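3-hydroxyacyl-thioester dehydratase Z (Mycobacterium tuberculosis, PDB 2C2I) probably catalyses the reversible hydration of trans-2-enoyl-CoA to (3R)-3-hydroxyacyl-CoA in fatty acid metabolism, working as a homodimer. Local coordinates at residues Leu73-Met77 against Arg107-Ser111. Coordinates in Å, arbitrary orientation, origin at the centre of the assembly. Residues are numbered along the deposited sequence.
Sequences LQHQM and RATSS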
ATOM      1  N   LEU A  73       5.132   9.662   7.619  1.00 13.06           N
ATOM      2  CA  LEU A  73       6.457   9.569   8.251  1.00 13.75           C
ATOM      3  C   LEU A  73       7.487  10.436   7.511  1.00 14.12           C
ATOM      4  O   LEU A  73       8.319  11.115   8.139  1.00 15.64           O
ATOM      5  CB  LEU A  73       6.871   8.105   8.382  1.00 13.08           C
ATOM      6  CG  LEU A  73       5.958   7.201   9.249  1.00 14.75           C
ATOM      7  CD1 LEU A  73       6.483   5.778   9.303  1.00 14.67           C
ATOM      8  CD2 LEU A  73       5.795   7.723  10.656  1.00 18.67           C
ATOM      9  N   GLN A  74       7.414  10.429   6.185  1.00 13.82           N
ATOM     10  CA  GLN A  74       8.286  11.268   5.345  1.00 14.29           C
ATOM     11  C   GLN A  74       7.971  12.766   5.508  1.00 15.26           C
ATOM     12  O   GLN A  74       8.873  13.582   5.483  1.00 14.09           O
ATOM     13  CB  GLN A  74       8.222  10.822   3.883  1.00 13.34           C
ATOM     14  CG  GLN A  74       8.883   9.448   3.675  1.00 12.71           C
ATOM     15  CD  GLN A  74       8.554   8.799   2.343  1.00 14.09           C
ATOM     16  OE1 GLN A  74       7.829   9.357   1.525  1.00 12.57           O
ATOM     17  NE2 GLN A  74       9.082   7.594   2.131  1.00 12.61           N
ATOM     18  N   HIS A  75       6.705  13.103   5.759  1.00 16.59           N
ATOM     19  CA  HIS A  75       6.313  14.504   6.024  1.00 18.69           C
ATOM     20  C   HIS A  75       6.974  15.051   7.303  1.00 19.05           C
ATOM     21  O   HIS A  75       7.263  16.252   7.391  1.00 19.83           O
ATOM     22  CB  HIS A  75       4.784  14.621   6.101  1.00 19.52           C
ATOM     23  CG  HIS A  75       4.280  16.025   6.238  1.00 24.37           C
ATOM     24  ND1 HIS A  75       4.108  16.860   5.154  1.00 28.93           N
ATOM     25  CD2 HIS A  75       3.886  16.733   7.323  1.00 28.75           C
ATOM     26  CE1 HIS A  75       3.637  18.025   5.563  1.00 29.96           C
ATOM     27  NE2 HIS A  75       3.496  17.976   6.875  1.00 31.18           N
ATOM     28  N   GLN A  76       7.237  14.162   8.266  1.00 18.90           N
ATOM     29  CA  GLN A  76       7.971  14.484   9.485  1.00 19.89           C
ATOM     30  C   GLN A  76       9.456  14.752   9.195  1.00 20.47           C
ATOM     31  O   GLN A  76      10.138  15.407   9.997  1.00 20.24           O
ATOM     32  CB  GLN A  76       7.858  13.352  10.521  1.00 20.38           C
ATOM     33  CG  GLN A  76       6.479  13.220  11.173  1.00 21.31           C
ATOM     34  CD  GLN A  76       6.411  12.118  12.209  1.00 21.16           C
ATOM     35  OE1 GLN A  76       7.416  11.488  12.540  1.00 24.78           O
ATOM     36  NE2 GLN A  76       5.226  11.890  12.742  1.00 26.00           N
HETATM   37  N   MSE A  77       9.939  14.256   8.054  1.00 19.28           N
HETATM   38  CA  MSE A  77      11.360  14.373   7.678  1.00 20.64           C
HETATM   39  C   MSE A  77      11.713  15.592   6.831  1.00 21.22           C
HETATM   40  O   MSE A  77      12.753  16.212   7.046  1.00 22.14           O
HETATM   41  CB  MSE A  77      11.801  13.129   6.914  1.00 20.13           C
HETATM   42  CG  MSE A  77      11.585  11.824   7.641  1.00 19.91           C
HETATM   43 SE   MSE A  77      12.150  10.416   6.442  1.00 19.89          SE
HETATM   44  CE  MSE A  77      11.220   8.960   7.164  1.00 20.19           C
ATOM     45  N   ARG A 107       9.087   3.621  13.361  1.00 15.55           N
ATOM     46  CA  ARG A 107       9.825   4.822  12.975  1.00 15.61           C
ATOM     47  C   ARG A 107      10.520   4.534  11.647  1.00 14.27           C
ATOM     48  O   ARG A 107      10.977   3.414  11.401  1.00 14.62           O
ATOM     49  CB  ARG A 107      10.857   5.166  14.063  1.00 16.60           C
ATOM     50  CG  ARG A 107      11.804   6.269  13.724  1.00 19.10           C
ATOM     51  CD  ARG A 107      12.579   6.673  14.975  1.00 22.88           C
ATOM     52  NE  ARG A 107      13.654   5.734  15.290  1.00 24.47           N
ATOM     53  CZ  ARG A 107      14.589   5.978  16.208  1.00 26.16           C
ATOM     54  NH1 ARG A 107      14.559   7.117  16.891  1.00 23.52           N
ATOM     55  NH2 ARG A 107      15.548   5.093  16.437  1.00 27.69           N
ATOM     56  N   ALA A 108      10.621   5.551  10.800  1.00 13.01           N
ATOM     57  CA  ALA A 108      11.182   5.359   9.476  1.00 12.46           C
ATOM     58  C   ALA A 108      12.454   6.192   9.271  1.00 12.49           C
ATOM     59  O   ALA A 108      12.576   7.273   9.858  1.00 12.64           O
ATOM     60  CB  ALA A 108      10.119   5.697   8.383  1.00 12.29           C
ATOM     61  N   THR A 109      13.364   5.676   8.435  1.00 12.01           N
ATOM     62  CA  THR A 109      14.522   6.412   7.919  1.00 12.24           C
ATOM     63  C   THR A 109      14.421   6.372   6.401  1.00 10.67           C
ATOM     64  O   THR A 109      14.194   5.310   5.851  1.00 10.22           O
ATOM     65  CB  THR A 109      15.813   5.669   8.302  1.00 13.27           C
ATOM     66  OG1 THR A 109      15.853   5.548   9.739  1.00 17.19           O
ATOM     67  CG2 THR A 109      17.030   6.456   7.803  1.00 14.74           C
ATOM     68  N   SER A 110      14.581   7.513   5.724  1.00 10.33           N
ATOM     69  CA  SER A 110      14.538   7.520   4.251  1.00  9.80           C
ATOM     70  C   SER A 110      15.767   8.183   3.616  1.00  9.72           C
ATOM     71  O   SER A 110      16.373   9.094   4.206  1.00 10.23           O
ATOM     72  CB  SER A 110      13.274   8.240   3.754  1.00  9.76           C
ATOM     73  OG  SER A 110      12.088   7.565   4.161  1.00  8.86           O
ATOM     74  N   SER A 111      16.089   7.756   2.400  1.00 10.17           N
ATOM     75  CA  SER A 111      17.166   8.359   1.601  1.00 10.81           C
ATOM     76  C   SER A 111      16.659   8.636   0.213  1.00 10.65           C
ATOM     77  O   SER A 111      15.783   7.918  -0.286  1.00  9.15           O
ATOM     78  CB  SER A 111      18.343   7.387   1.485  1.00 12.32           C
ATOM     79  OG  SER A 111      18.757   6.983   2.777  1.00 16.87           O
TER
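The closing turn of helix 70-75 sits over strand 105-119, its backbone 6.4 Å away between Leu73 CA and Ala108 CA and 7.4 Å between Gln74 CA and Ser110 CA. Helix-side side chains bridge this gap, reaching both side chains and backbone of the strand. Met77 N donates to Gln74 O at 2.9 Å, an i to i-3 turn. On the strand, the CA-to-CB bonds of Ala108 and Ser110 point to the helix, while those of Arg107, Thr109 and Ser111 point away. Ala108 CB meets Leu73 CD1 at 3.8 Å and Met77 CE at 3.7 Å, a small apolar cluster. In the hotdog fold of this MaoC-like domain an antiparallel sheet curls around a central helix, here broken into 63-68 and 70-75, whose end packs on the sheet's concave face. Selenomethionine Met77 touches three consecutive strand residues: its CE lies 3.5 Å from Ala108 O, 4.1 Å from Thr109 N and 3.4 Å from Ser110 OG, contacts of van der Waals type. Gln74 NE2 and Ser110 OG, 3.6 Å apart and not bonded to each other, both hydrogen-bond Thr129 OG1 on neighbouring strand 122-133, consistent with their approach. On the strand's other side, Leu73 also touches Val24 of strand 17-25, so the helix end spans three strands.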